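Local coordinates for protein glucosamine-6-phosphate deaminase (Thermotoga maritima, PDB 1J5X) that belongs to the SIS-domain family and is built of two alpha/beta halves, each with a parallel beta sheet packed against helices, at residues Ser71-Arg76 and Phe173-Ile178; Asn33-Leu38 and Leu168-Phe173; Glu155-Met160 and Ser329-Pro334; Ala231-Glu236 and Pro314-Gly319; Pro194-Ile199 and Gly297-Ser302. All blocks are in the same frame, centred on the assembly; numbering follows the deposited sequence.

Contact 1 of 5, residues Ser71-Arg76 and Phe173-Ile178; sequences SYYFER and FLADKI
Leu174 meets Phe74 first: its CD2 methyl lies 4.1 Å from Phe74 CZ. One residue on, Ala175 sends its CB over one face of the same ring, in a CH-pi contact 3.9 Å from the ring centroid and offset toward the rim, nearest CE1. Asp176 supplies the polar bond. Its chi1 (-77°) sets CG beside the backbone N; from there OD2 accepts a short 2.5 Å hydrogen bond from Tyr73 OH through its syn lone pair. OD2 lies at the edge of the phenol ring, near its plane, while the carboxylate is turned 88° against that ring. The other oxygen, OD1, is taken by Asn181, which helps to fix the rotation of the group. The two helix segments run nearly parallel, their axes 9.7 Å apart at closest. Beyond them, Phe74 meets Phe57 of strand 54-59 edge-to-face and touches Thr82 of strand 81-86, whereas Tyr73 reaches Glu222 of helix 222-238.

Contact 2 of 5, residues Asn33-Leu38 and Leu168-Phe173; sequences NFVLNL and LLSLMF
Val35 and Phe173 cross obliquely, with the CG1 methyl of Val35 set over one face of the ring. CG1 stands 3.4 Å above the ring plane, displaced toward the rim at CG, and the line from CG1 to the centroid leans 23° from the ring normal, a CH-pi contact. The Leu36 side chain runs roughly perpendicular to that of Phe173 and brings CD2 to 3.7 Å from CZ at the ring's far end. The second methyl of Val35, CG2, anti to the carbonyl carbon, packs on Ser170, 3.5 Å from OG. Phe34 offers Ser170 its ring edge, CE2 lying 3.8 Å from that OG near the ring plane. The hydroxyl is not left to these apolar neighbours, since it hydrogen-bonds Met166 O one helical turn earlier. Leu38 adds a third approach, its CD2 3.5 Å from Ser170 O.

Four of five successive residues, Phe34, Val35, Leu36 and Leu38, reach the other helix from a chain that is turning: a wider pi-type turn at 33-35 runs into a type I beta turn from Val35 to Leu38, and Asn37 ND2 bonds Asn33 O at 3.0 Å from above the carbonyl plane. The arrangement is a mostly apolar packing of the 33-38 turn, which follows on from helix 27-35, against helix 162-179 of the SIS domain, an alpha/beta sandwich with a parallel central sheet.

Contact 3 of 5, residues Glu155-Met160 and Ser329-Pro334; sequences EEAIVM and SPDKPP
Ile158 and Val159, in the loop between strand 147-150 and helix 162-179, face Pro330, Asp331 and Pro333 in a type I beta turn and the proline-rich chain that follows it, a loop-to-loop contact bridged by two waters. The first water accepts from Ile158 N at 2.9 Å and donates to Asp331 O at 2.6 Å. The second repeats the pattern one residue along on the first loop and one back on the other, accepting from Val159 N at 2.9 Å and donating to Pro330 O at 3.2 Å. Two backbone amides and two carbonyls are thus satisfied without direct bonding between the loops.

Beside the waters, the ring of Pro333 receives both branched side chains: its CG is 4.0 Å from Val159 CG2 and 4.1 Å from Ile158 CG2. Val159 CG2 stands beside its own backbone N, whereas Ile158 CG2 lies anti to it, and Ile158 CG1 turns toward Asp331 O. Asp331 directs its carboxylate elsewhere, to Thr16 and Ser14 near the N terminus. Arg109 grips Ala157 O and Ile158 O from another direction. Ser329 OG accepts from Asp331 N at 3.2 Å, an ST turn that opens the type I beta turn closed by Lys332 N and Ser329 O; this motif, in the loop after helix 313-326, is joined through water to the loop leading into helix 162-179 of the SIS domain.

Contact 4 of 5, residues Ala231-Glu236 and Pro314-Gly319; sequences ALKCIE and PAQILG
Cys234 and Gly319 mark the point where two nearly parallel helices pack closely, their segment axes 8.2 Å apart and 14° from parallel. The glycine permits the approach: its CA comes within 4.3 Å of Cys234 CA, with no side chain between them. Cys234 SG, beside its own backbone N (chi1 -66°), lies against the neighbouring helix's backbone, 3.5 Å from Ala315 O and 3.7 Å from Gly319 N, two atoms already joined by a helical hydrogen bond. Leu318 covers the sulphur with CD2, at 3.9 Å.

Next to Cys234, Lys233 runs alongside Gln316 in the same sense, the two touching through their CG atoms at 4.1 Å. Their polar ends then part. The lysine chain bends at chi2 and chi3, and its NZ forms a salt bridge with Glu229 and hydrogen bonds with Met160 O and Ser62 OG; Glu236 OE1, on the same helix, is a long and weak ionic partner. Gln316 OE1 is hydrogen-bonded to Gln23 NE2, and its NE2 to Thr312 OG1. The two helices rest on the four-stranded sheet: Cys234 and Leu318 touch Phe215 of strand 214-218, Ala315 touches Phe217, and Cys234 also meets Ser242 of strand 241-245, while helix 184-205 packs against Pro314 and Ile317.

Contact 5 of 5, residues Pro194-Ile199 and Gly297-Ser302; sequences PEFFDI and GDIPVS
Phe196 pushes its ring into a hollow formed by Ile299, Pro300 and Val301. Its CE1 corner goes deepest, 3.4 Å from Ile299 CG2 and 3.6 Å from Val301 CB. CG lies anti to the backbone N (chi1 179°), which starts the ring out from the helix toward the loop. Ile299 crosses the phenyl side chain at about a right angle, Val301 holds its CG2 over one face, and Pro300 O meets the ring edge near its plane, 3.5 Å from CD1. That carbonyl is also hydrogen-bonded by Tyr192 OH, from an earlier turn of the same helix as Phe196.

The hollow lies in the loop after strand 289-293 and the bumps come from helix 184-205, so the contact joins that helix to the loop that leaves an edge strand of the four-stranded parallel sheet. Ile299 keeps backbone bonds to Glu292 in that strand.

One helical turn beyond Phe196, Ile199 provides a second, smaller bump. Its CG2 sits in the notch between Pro300 CD, at 4.0 Å, and Ile299 CG2, at 4.1 Å; the two isoleucines run antiparallel alongside each other, while the proline is crossed at about a right angle. Past the CZ end of the Phe196 ring, Pro314 of helix 313-326 continues the packing, with Val313 also in contact.

How the contacts relate
From the N terminus, contact 2 opens at 33-38, contact 1 at 71-76 and contact 3 at 155-160. Contact 2 closes at 168-173 and contact 1 at 173-178, so these two cross, share Phe173 and tie helices 27-35 and 62-78 to helix 162-179. Contact 3 crosses both, staying open until 329-334, where it joins the loop before helix 162-179 to the C-terminal region. Within its span, contact 5 (194-199 to 297-302) and contact 4 (231-236 to 314-319) cross: contact 4 pairs two helices and contact 5 ties helix 184-205 to the loop after strand 289-293, both beside the four-stranded sheet. Contact 4 touches contact 3 through Lys233 and Met160, and contact 5 through Pro314 and Phe196.

Contact 1 of 5, residues Ser71-Arg76 and Phe173-Ile178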
# COMPACT_ATOMS: atom_id res chain seq x y z
N SER A 71 0.67 3.32 -9.62
CA SER A 71 0.36 4.22 -10.75
C SER A 71 1.28 5.48 -10.65
O SER A 71 1.83 5.97 -11.67
CB SER A 71 -1.13 4.65 -10.75
OG SER A 71 -1.50 5.52 -9.69
N TYR A 72 1.46 6.00 -9.44
CA TYR A 72 2.34 7.19 -9.32
C TYR A 72 3.76 6.81 -9.77
O TYR A 72 4.42 7.53 -10.52
CB TYR A 72 2.51 7.68 -7.87
CG TYR A 72 1.38 8.48 -7.27
CD1 TYR A 72 1.21 9.82 -7.57
CD2 TYR A 72 0.51 7.89 -6.37
CE1 TYR A 72 0.19 10.56 -6.99
CE2 TYR A 72 -0.49 8.60 -5.79
CZ TYR A 72 -0.66 9.94 -6.09
OH TYR A 72 -1.66 10.66 -5.49
N TYR A 73 4.26 5.68 -9.26
CA TYR A 73 5.62 5.26 -9.60
C TYR A 73 5.84 4.99 -11.08
O TYR A 73 6.89 5.34 -11.66
CB TYR A 73 6.01 4.05 -8.77
CG TYR A 73 7.51 3.82 -8.69
CD1 TYR A 73 8.33 4.68 -7.97
CD2 TYR A 73 8.10 2.76 -9.36
CE1 TYR A 73 9.72 4.51 -7.93
CE2 TYR A 73 9.48 2.57 -9.32
CZ TYR A 73 10.30 3.44 -8.61
OH TYR A 73 11.67 3.31 -8.63
N PHE A 74 4.89 4.32 -11.71
CA PHE A 74 5.00 4.07 -13.16
C PHE A 74 5.07 5.35 -13.98
O PHE A 74 5.89 5.48 -14.90
CB PHE A 74 3.82 3.26 -13.69
CG PHE A 74 4.15 1.82 -13.81
CD1 PHE A 74 4.45 1.07 -12.68
CD2 PHE A 74 4.11 1.18 -15.06
CE1 PHE A 74 4.71 -0.28 -12.78
CE2 PHE A 74 4.38 -0.18 -15.18
CZ PHE A 74 4.68 -0.91 -14.05
N GLU A 75 4.21 6.30 -13.65
CA GLU A 75 4.24 7.57 -14.35
C GLU A 75 5.59 8.24 -14.08
O GLU A 75 6.19 8.84 -14.98
CB GLU A 75 3.14 8.51 -13.85
CG GLU A 75 3.17 9.83 -14.57
CD GLU A 75 2.01 10.81 -14.22
OE1 GLU A 75 1.53 10.84 -13.06
OE2 GLU A 75 1.60 11.57 -15.12
N ARG A 76 6.05 8.15 -12.85
CA ARG A 76 7.33 8.79 -12.46
C ARG A 76 8.54 8.20 -13.20
O ARG A 76 9.39 8.93 -13.75
CB ARG A 76 7.55 8.64 -10.94
CG ARG A 76 8.82 9.34 -10.41
CD ARG A 76 9.05 9.18 -8.92
NE ARG A 76 7.92 9.63 -8.09
CZ ARG A 76 7.60 10.90 -7.85
NH1 ARG A 76 8.34 11.89 -8.37
NH2 ARG A 76 6.53 11.20 -7.08
N PHE A 173 10.08 -2.57 -9.09
CA PHE A 173 11.30 -3.14 -9.70
C PHE A 173 11.12 -3.37 -11.19
O PHE A 173 11.99 -3.02 -12.02
CB PHE A 173 11.68 -4.42 -8.91
CG PHE A 173 12.94 -5.12 -9.38
CD1 PHE A 173 12.92 -5.94 -10.49
CD2 PHE A 173 14.12 -4.96 -8.69
CE1 PHE A 173 14.06 -6.62 -10.92
CE2 PHE A 173 15.30 -5.66 -9.12
CZ PHE A 173 15.25 -6.47 -10.22
N LEU A 174 10.00 -3.95 -11.57
CA LEU A 174 9.69 -4.17 -12.99
C LEU A 174 9.66 -2.85 -13.81
O LEU A 174 10.14 -2.77 -14.98
CB LEU A 174 8.32 -4.87 -13.08
CG LEU A 174 7.76 -5.21 -14.47
CD1 LEU A 174 6.62 -6.19 -14.42
CD2 LEU A 174 7.21 -4.00 -15.05
N ALA A 175 9.07 -1.82 -13.24
CA ALA A 175 9.03 -0.55 -13.98
C ALA A 175 10.44 -0.02 -14.23
O ALA A 175 10.76 0.44 -15.35
CB ALA A 175 8.27 0.51 -13.17
N ASP A 176 11.28 -0.07 -13.20
CA ASP A 176 12.63 0.44 -13.39
C ASP A 176 13.38 -0.42 -14.41
O ASP A 176 14.15 0.09 -15.23
CB ASP A 176 13.38 0.49 -12.09
CG ASP A 176 12.97 1.68 -11.23
OD1 ASP A 176 12.88 2.82 -11.78
OD2 ASP A 176 12.74 1.50 -10.01
N LYS A 177 13.18 -1.74 -14.37
CA LYS A 177 13.87 -2.59 -15.36
C LYS A 177 13.42 -2.23 -16.77
O LYS A 177 14.24 -2.19 -17.73
CB LYS A 177 13.60 -4.11 -15.11
CG LYS A 177 14.31 -4.68 -13.93
CD LYS A 177 15.86 -4.53 -14.14
CE LYS A 177 16.64 -5.38 -13.11
NZ LYS A 177 18.16 -5.16 -13.16
N ILE A 178 12.14 -1.95 -16.95
CA ILE A 178 11.65 -1.60 -18.28
C ILE A 178 12.26 -0.25 -18.74
O ILE A 178 12.62 -0.09 -19.92
CB ILE A 178 10.14 -1.53 -18.31
CG1 ILE A 178 9.61 -2.96 -18.18
CG2 ILE A 178 9.62 -0.84 -19.58
CD1 ILE A 178 8.13 -3.07 -18.07

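Contact 2 of 5, residues Asn33-Leu38 and Leu168-Phe173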
# COMPACT_ATOMS: atom_id res chain seq x y z
N ASN A 33 14.24 -14.90 -5.18
CA ASN A 33 13.75 -15.96 -6.02
C ASN A 33 12.75 -15.57 -7.09
O ASN A 33 12.68 -16.20 -8.15
CB ASN A 33 13.22 -17.07 -5.13
CG ASN A 33 14.33 -17.79 -4.44
OD1 ASN A 33 14.86 -18.81 -5.10
ND2 ASN A 33 14.76 -17.40 -3.34
N PHE A 34 11.96 -14.54 -6.83
CA PHE A 34 10.96 -14.14 -7.79
C PHE A 34 11.27 -12.76 -8.44
O PHE A 34 11.25 -12.62 -9.64
CB PHE A 34 9.56 -14.03 -7.10
CG PHE A 34 8.47 -13.55 -8.01
CD1 PHE A 34 7.87 -14.44 -8.93
CD2 PHE A 34 7.99 -12.25 -7.93
CE1 PHE A 34 6.80 -14.02 -9.74
CE2 PHE A 34 6.94 -11.82 -8.72
CZ PHE A 34 6.33 -12.69 -9.63
N VAL A 35 11.52 -11.75 -7.61
CA VAL A 35 11.73 -10.40 -8.19
C VAL A 35 12.95 -10.32 -9.13
O VAL A 35 12.83 -9.91 -10.30
CB VAL A 35 11.80 -9.34 -7.06
CG1 VAL A 35 11.94 -7.93 -7.71
CG2 VAL A 35 10.48 -9.31 -6.28
N LEU A 36 14.11 -10.72 -8.63
CA LEU A 36 15.32 -10.71 -9.42
C LEU A 36 15.25 -11.54 -10.67
O LEU A 36 16.11 -11.41 -11.50
CB LEU A 36 16.48 -11.23 -8.61
CG LEU A 36 16.87 -10.30 -7.50
CD1 LEU A 36 18.11 -10.90 -6.84
CD2 LEU A 36 17.17 -8.88 -8.09
N ASN A 37 14.24 -12.40 -10.83
CA ASN A 37 14.18 -13.22 -12.05
C ASN A 37 13.12 -12.74 -13.02
O ASN A 37 12.97 -13.27 -14.13
CB ASN A 37 13.98 -14.72 -11.69
CG ASN A 37 15.21 -15.33 -10.99
OD1 ASN A 37 16.38 -15.18 -11.63
ND2 ASN A 37 15.12 -15.91 -9.89
N LEU A 38 12.40 -11.70 -12.60
CA LEU A 38 11.32 -11.13 -13.37
C LEU A 38 11.70 -10.66 -14.79
O LEU A 38 10.90 -10.78 -15.71
CB LEU A 38 10.71 -9.98 -12.55
CG LEU A 38 9.24 -9.61 -12.32
CD1 LEU A 38 8.36 -10.79 -11.99
CD2 LEU A 38 9.20 -8.60 -11.17
N LEU A 168 3.95 -4.67 -4.53
CA LEU A 168 4.43 -3.28 -4.81
C LEU A 168 5.94 -3.32 -5.18
O LEU A 168 6.36 -2.76 -6.21
CB LEU A 168 4.14 -2.39 -3.61
CG LEU A 168 4.57 -0.91 -3.80
CD1 LEU A 168 3.95 -0.35 -5.10
CD2 LEU A 168 4.19 -0.09 -2.58
N LEU A 169 6.70 -4.01 -4.36
CA LEU A 169 8.13 -4.15 -4.63
C LEU A 169 8.34 -4.71 -6.02
O LEU A 169 9.17 -4.22 -6.82
CB LEU A 169 8.75 -5.08 -3.62
CG LEU A 169 10.11 -5.67 -4.00
CD1 LEU A 169 11.13 -4.50 -4.07
CD2 LEU A 169 10.55 -6.62 -2.89
N SER A 170 7.60 -5.78 -6.34
CA SER A 170 7.79 -6.38 -7.65
C SER A 170 7.48 -5.46 -8.84
O SER A 170 8.23 -5.46 -9.84
CB SER A 170 6.89 -7.67 -7.81
OG SER A 170 7.11 -8.55 -6.72
N LEU A 171 6.39 -4.71 -8.76
CA LEU A 171 6.00 -3.86 -9.87
C LEU A 171 6.92 -2.63 -9.91
O LEU A 171 7.16 -2.18 -10.98
CB LEU A 171 4.52 -3.44 -9.77
CG LEU A 171 3.53 -4.62 -9.76
CD1 LEU A 171 2.08 -4.10 -9.68
CD2 LEU A 171 3.77 -5.46 -10.96
N MSE A 172 7.38 -2.11 -8.76
CA MSE A 172 8.30 -0.94 -8.83
C MSE A 172 9.57 -1.42 -9.54
O MSE A 172 10.11 -0.78 -10.45
CB MSE A 172 8.63 -0.47 -7.44
CG MSE A 172 7.43 0.18 -6.80
SE MSE A 172 7.85 0.80 -4.99
CE MSE A 172 8.82 2.45 -5.43
N PHE A 173 10.08 -2.57 -9.09
CA PHE A 173 11.30 -3.14 -9.70
C PHE A 173 11.12 -3.37 -11.19
O PHE A 173 11.99 -3.02 -12.02
CB PHE A 173 11.68 -4.42 -8.91
CG PHE A 173 12.94 -5.12 -9.38
CD1 PHE A 173 12.92 -5.94 -10.49
CD2 PHE A 173 14.12 -4.96 -8.69
CE1 PHE A 173 14.06 -6.62 -10.92
CE2 PHE A 173 15.30 -5.66 -9.12
CZ PHE A 173 15.25 -6.47 -10.22

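Contact 3 of 5, residues Glu155-Met160 and Ser329-Pro334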
# COMPACT_ATOMS: atom_id res chain seq x y z
N GLU A 155 -0.58 -15.77 1.54
CA GLU A 155 -1.11 -14.88 2.51
C GLU A 155 -2.57 -15.32 2.72
O GLU A 155 -3.39 -15.32 1.77
CB GLU A 155 -1.05 -13.44 2.04
CG GLU A 155 -1.41 -12.46 3.11
CD GLU A 155 -1.44 -11.02 2.57
OE1 GLU A 155 -2.34 -10.69 1.75
OE2 GLU A 155 -0.57 -10.23 2.97
N GLU A 156 -2.83 -15.72 3.96
CA GLU A 156 -4.10 -16.27 4.47
C GLU A 156 -5.04 -15.38 5.22
O GLU A 156 -6.27 -15.61 5.22
CB GLU A 156 -3.78 -17.38 5.46
CG GLU A 156 -2.98 -18.47 4.92
CD GLU A 156 -3.69 -19.07 3.82
OE1 GLU A 156 -4.95 -19.10 3.89
OE2 GLU A 156 -3.01 -19.53 2.89
N ALA A 157 -4.50 -14.41 5.92
CA ALA A 157 -5.33 -13.59 6.74
C ALA A 157 -6.30 -12.76 5.93
O ALA A 157 -6.06 -12.54 4.71
CB ALA A 157 -4.47 -12.72 7.60
N ILE A 158 -7.37 -12.32 6.60
CA ILE A 158 -8.38 -11.45 5.99
C ILE A 158 -7.68 -10.15 5.55
O ILE A 158 -7.85 -9.71 4.42
CB ILE A 158 -9.51 -11.02 7.01
CG1 ILE A 158 -10.30 -12.23 7.44
CG2 ILE A 158 -10.47 -9.98 6.39
CD1 ILE A 158 -10.45 -13.26 6.32
N VAL A 159 -6.93 -9.54 6.46
CA VAL A 159 -6.24 -8.29 6.12
C VAL A 159 -4.98 -8.51 5.32
O VAL A 159 -4.14 -9.37 5.64
CB VAL A 159 -5.94 -7.51 7.41
CG1 VAL A 159 -5.22 -6.19 7.10
CG2 VAL A 159 -7.25 -7.25 8.13
N MSE A 160 -4.85 -7.74 4.24
CA MSE A 160 -3.65 -7.82 3.42
C MSE A 160 -2.51 -7.14 4.14
O MSE A 160 -2.67 -6.03 4.67
CB MSE A 160 -3.88 -7.15 2.05
CG MSE A 160 -4.53 -8.09 1.10
SE MSE A 160 -5.02 -7.18 -0.61
CE MSE A 160 -3.27 -6.35 -0.84
N SER A 329 -9.32 -9.16 18.25
CA SER A 329 -8.44 -9.91 17.38
C SER A 329 -8.28 -9.28 16.03
O SER A 329 -9.27 -9.10 15.33
CB SER A 329 -9.00 -11.28 17.09
OG SER A 329 -8.15 -12.00 16.23
N PRO A 330 -7.05 -8.95 15.62
CA PRO A 330 -6.93 -8.35 14.29
C PRO A 330 -7.20 -9.37 13.19
O PRO A 330 -7.36 -8.99 12.04
CB PRO A 330 -5.50 -7.82 14.24
CG PRO A 330 -4.75 -8.70 15.20
CD PRO A 330 -5.77 -8.86 16.36
N ASP A 331 -7.23 -10.66 13.51
CA ASP A 331 -7.52 -11.67 12.48
C ASP A 331 -9.05 -11.84 12.23
O ASP A 331 -9.44 -12.54 11.31
CB ASP A 331 -6.99 -13.04 12.85
CG ASP A 331 -5.48 -13.08 13.02
OD1 ASP A 331 -4.78 -13.43 12.03
OD2 ASP A 331 -5.02 -12.78 14.15
N LYS A 332 -9.90 -11.20 13.03
CA LYS A 332 -11.37 -11.34 12.87
C LYS A 332 -12.04 -9.99 12.78
O LYS A 332 -12.86 -9.63 13.64
CB LYS A 332 -11.96 -12.05 14.09
CG LYS A 332 -11.24 -13.31 14.50
CD LYS A 332 -11.42 -14.37 13.44
CE LYS A 332 -11.18 -15.78 14.00
NZ LYS A 332 -11.56 -16.81 12.96
N PRO A 333 -11.72 -9.22 11.73
CA PRO A 333 -12.39 -7.92 11.65
C PRO A 333 -13.90 -8.16 11.45
O PRO A 333 -14.28 -9.03 10.69
CB PRO A 333 -11.76 -7.27 10.40
CG PRO A 333 -10.62 -8.18 10.02
CD PRO A 333 -11.00 -9.55 10.50
N PRO A 334 -14.75 -7.39 12.12
CA PRO A 334 -16.20 -7.58 11.94
C PRO A 334 -16.57 -7.41 10.46
O PRO A 334 -15.99 -6.57 9.78
CB PRO A 334 -16.82 -6.43 12.71
CG PRO A 334 -15.76 -5.85 13.52
CD PRO A 334 -14.47 -6.14 12.84
O HOH W 1 -7.93 -13.31 9.28
O HOH W 2 -6.52 -10.33 9.22

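Contact 4 of 5, residues Ala231-Glu236 and Pro314-Gly319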
# COMPACT_ATOMS: atom_id res chain seq x y z
N ALA A 231 -4.09 3.71 6.68
CA ALA A 231 -5.37 3.93 7.36
C ALA A 231 -6.25 2.72 7.28
O ALA A 231 -6.89 2.33 8.28
CB ALA A 231 -6.06 5.20 6.77
N LEU A 232 -6.26 2.05 6.14
CA LEU A 232 -7.14 0.91 6.00
C LEU A 232 -6.71 -0.23 6.93
O LEU A 232 -7.55 -0.98 7.51
CB LEU A 232 -7.16 0.44 4.53
CG LEU A 232 -7.95 -0.84 4.29
CD1 LEU A 232 -9.39 -0.50 4.64
CD2 LEU A 232 -7.92 -1.31 2.84
N LYS A 233 -5.39 -0.41 7.10
CA LYS A 233 -4.93 -1.48 8.01
C LYS A 233 -5.42 -1.21 9.42
O LYS A 233 -5.85 -2.15 10.11
CB LYS A 233 -3.40 -1.58 8.04
CG LYS A 233 -2.68 -1.73 6.70
CD LYS A 233 -2.97 -3.02 5.95
CE LYS A 233 -4.37 -3.03 5.22
NZ LYS A 233 -4.37 -3.96 4.02
N CYS A 234 -5.36 0.03 9.87
CA CYS A 234 -5.80 0.30 11.24
C CYS A 234 -7.28 0.26 11.38
O CYS A 234 -7.79 -0.01 12.48
CB CYS A 234 -5.28 1.60 11.74
SG CYS A 234 -3.43 1.51 11.88
N ILE A 235 -7.99 0.52 10.28
CA ILE A 235 -9.45 0.46 10.36
C ILE A 235 -9.83 -0.99 10.47
O ILE A 235 -10.55 -1.36 11.40
CB ILE A 235 -10.13 1.10 9.08
CG1 ILE A 235 -10.01 2.62 9.16
CG2 ILE A 235 -11.60 0.64 8.99
CD1 ILE A 235 -10.21 3.40 7.77
N GLU A 236 -9.32 -1.83 9.58
CA GLU A 236 -9.67 -3.21 9.59
C GLU A 236 -9.16 -3.98 10.80
O GLU A 236 -9.90 -4.77 11.42
CB GLU A 236 -9.15 -3.93 8.37
CG GLU A 236 -9.73 -3.49 7.02
CD GLU A 236 -9.03 -4.20 5.84
OE1 GLU A 236 -7.78 -4.31 5.87
OE2 GLU A 236 -9.69 -4.63 4.88
N PRO A 314 5.06 0.10 9.35
CA PRO A 314 4.78 0.74 10.63
C PRO A 314 3.25 0.75 10.95
O PRO A 314 2.84 0.48 12.05
CB PRO A 314 5.31 2.14 10.44
CG PRO A 314 6.53 1.91 9.53
CD PRO A 314 5.96 0.95 8.51
N ALA A 315 2.43 1.11 9.95
CA ALA A 315 0.98 1.14 10.19
C ALA A 315 0.38 -0.25 10.42
O ALA A 315 -0.57 -0.38 11.20
CB ALA A 315 0.25 1.88 8.99
N GLN A 316 0.92 -1.29 9.79
CA GLN A 316 0.42 -2.66 10.03
C GLN A 316 0.74 -3.03 11.50
O GLN A 316 -0.03 -3.70 12.15
CB GLN A 316 1.14 -3.67 9.19
CG GLN A 316 0.91 -3.57 7.67
CD GLN A 316 1.87 -4.48 6.91
OE1 GLN A 316 2.16 -5.55 7.36
NE2 GLN A 316 2.36 -4.05 5.75
N ILE A 317 1.92 -2.62 11.98
CA ILE A 317 2.31 -2.89 13.37
C ILE A 317 1.45 -2.05 14.32
O ILE A 317 1.04 -2.53 15.39
CB ILE A 317 3.86 -2.61 13.57
CG1 ILE A 317 4.65 -3.66 12.82
CG2 ILE A 317 4.24 -2.55 15.08
CD1 ILE A 317 6.22 -3.38 12.78
N LEU A 318 1.16 -0.81 13.95
CA LEU A 318 0.31 0.03 14.77
C LEU A 318 -1.06 -0.65 14.85
O LEU A 318 -1.63 -0.81 15.94
CB LEU A 318 0.14 1.41 14.14
CG LEU A 318 -0.86 2.33 14.88
CD1 LEU A 318 -0.37 2.67 16.35
CD2 LEU A 318 -0.95 3.61 14.10
N GLY A 319 -1.56 -1.11 13.70
CA GLY A 319 -2.89 -1.72 13.70
C GLY A 319 -2.92 -2.92 14.64
O GLY A 319 -3.86 -3.10 15.45

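Contact 5 of 5, residues Pro194-Ile199 and Gly297-Ser302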
# COMPACT_ATOMS: atom_id res chain seq x y z
N PRO A 194 14.57 -6.25 7.98
CA PRO A 194 14.49 -6.78 9.35
C PRO A 194 14.72 -5.71 10.41
O PRO A 194 13.97 -5.57 11.38
CB PRO A 194 15.58 -7.88 9.37
CG PRO A 194 15.60 -8.38 7.89
CD PRO A 194 15.38 -7.12 7.07
N GLU A 195 15.80 -4.93 10.24
CA GLU A 195 16.08 -3.87 11.20
C GLU A 195 14.94 -2.84 11.18
O GLU A 195 14.51 -2.33 12.22
CB GLU A 195 17.42 -3.18 10.85
CG GLU A 195 17.72 -1.90 11.65
CD GLU A 195 19.15 -1.37 11.45
OE1 GLU A 195 19.84 -1.81 10.50
OE2 GLU A 195 19.56 -0.50 12.24
N PHE A 196 14.44 -2.53 9.98
CA PHE A 196 13.35 -1.54 9.86
C PHE A 196 12.15 -2.00 10.69
O PHE A 196 11.53 -1.22 11.43
CB PHE A 196 12.90 -1.41 8.38
CG PHE A 196 11.77 -0.43 8.17
CD1 PHE A 196 11.92 0.92 8.52
CD2 PHE A 196 10.54 -0.83 7.58
CE1 PHE A 196 10.89 1.83 8.28
CE2 PHE A 196 9.52 0.10 7.35
CZ PHE A 196 9.69 1.39 7.69
N PHE A 197 11.86 -3.28 10.56
CA PHE A 197 10.74 -3.91 11.26
C PHE A 197 10.94 -3.84 12.78
O PHE A 197 10.07 -3.37 13.53
CB PHE A 197 10.59 -5.35 10.79
CG PHE A 197 9.50 -6.12 11.53
CD1 PHE A 197 9.77 -6.70 12.78
CD2 PHE A 197 8.21 -6.21 11.01
CE1 PHE A 197 8.74 -7.37 13.51
CE2 PHE A 197 7.19 -6.87 11.72
CZ PHE A 197 7.45 -7.44 12.96
N ASP A 198 12.13 -4.25 13.24
CA ASP A 198 12.41 -4.24 14.67
C ASP A 198 12.38 -2.84 15.25
O ASP A 198 11.88 -2.65 16.34
CB ASP A 198 13.77 -4.96 14.97
CG ASP A 198 13.77 -6.44 14.54
OD1 ASP A 198 12.69 -7.07 14.43
OD2 ASP A 198 14.87 -6.99 14.33
N ILE A 199 12.92 -1.84 14.54
CA ILE A 199 12.87 -0.48 15.04
C ILE A 199 11.39 -0.05 15.13
O ILE A 199 10.96 0.62 16.09
CB ILE A 199 13.65 0.54 14.09
CG1 ILE A 199 15.17 0.26 14.17
CG2 ILE A 199 13.30 1.99 14.48
CD1 ILE A 199 16.06 1.01 13.13
N GLY A 297 13.73 11.00 11.05
CA GLY A 297 12.53 10.85 11.84
C GLY A 297 12.66 9.78 12.89
O GLY A 297 13.76 9.30 13.17
N ASP A 298 11.52 9.37 13.46
CA ASP A 298 11.46 8.37 14.50
C ASP A 298 11.77 6.95 14.07
O ASP A 298 12.27 6.15 14.87
CB ASP A 298 10.07 8.41 15.15
CG ASP A 298 9.74 9.78 15.68
OD1 ASP A 298 9.15 10.62 14.95
OD2 ASP A 298 10.10 10.02 16.86
N ILE A 299 11.43 6.60 12.84
CA ILE A 299 11.70 5.28 12.30
C ILE A 299 12.44 5.55 10.97
O ILE A 299 11.83 5.81 9.91
CB ILE A 299 10.40 4.49 12.00
CG1 ILE A 299 9.58 4.27 13.29
CG2 ILE A 299 10.73 3.13 11.44
CD1 ILE A 299 8.17 3.53 12.94
N PRO A 300 13.78 5.45 10.98
CA PRO A 300 14.57 5.70 9.79
C PRO A 300 14.37 4.71 8.68
O PRO A 300 14.28 3.51 8.94
CB PRO A 300 16.02 5.65 10.30
CG PRO A 300 15.88 5.69 11.81
CD PRO A 300 14.62 4.91 12.04
N VAL A 301 14.32 5.24 7.46
CA VAL A 301 14.26 4.46 6.24
C VAL A 301 14.45 5.49 5.13
O VAL A 301 14.10 6.67 5.34
CB VAL A 301 12.94 3.72 6.08
CG1 VAL A 301 11.75 4.75 5.98
CG2 VAL A 301 13.03 2.83 4.82
N SER A 302 15.00 5.08 3.98
CA SER A 302 15.24 6.03 2.88
C SER A 302 14.02 6.90 2.57
O SER A 302 12.90 6.39 2.53
CB SER A 302 15.62 5.27 1.61
OG SER A 302 15.59 6.08 0.45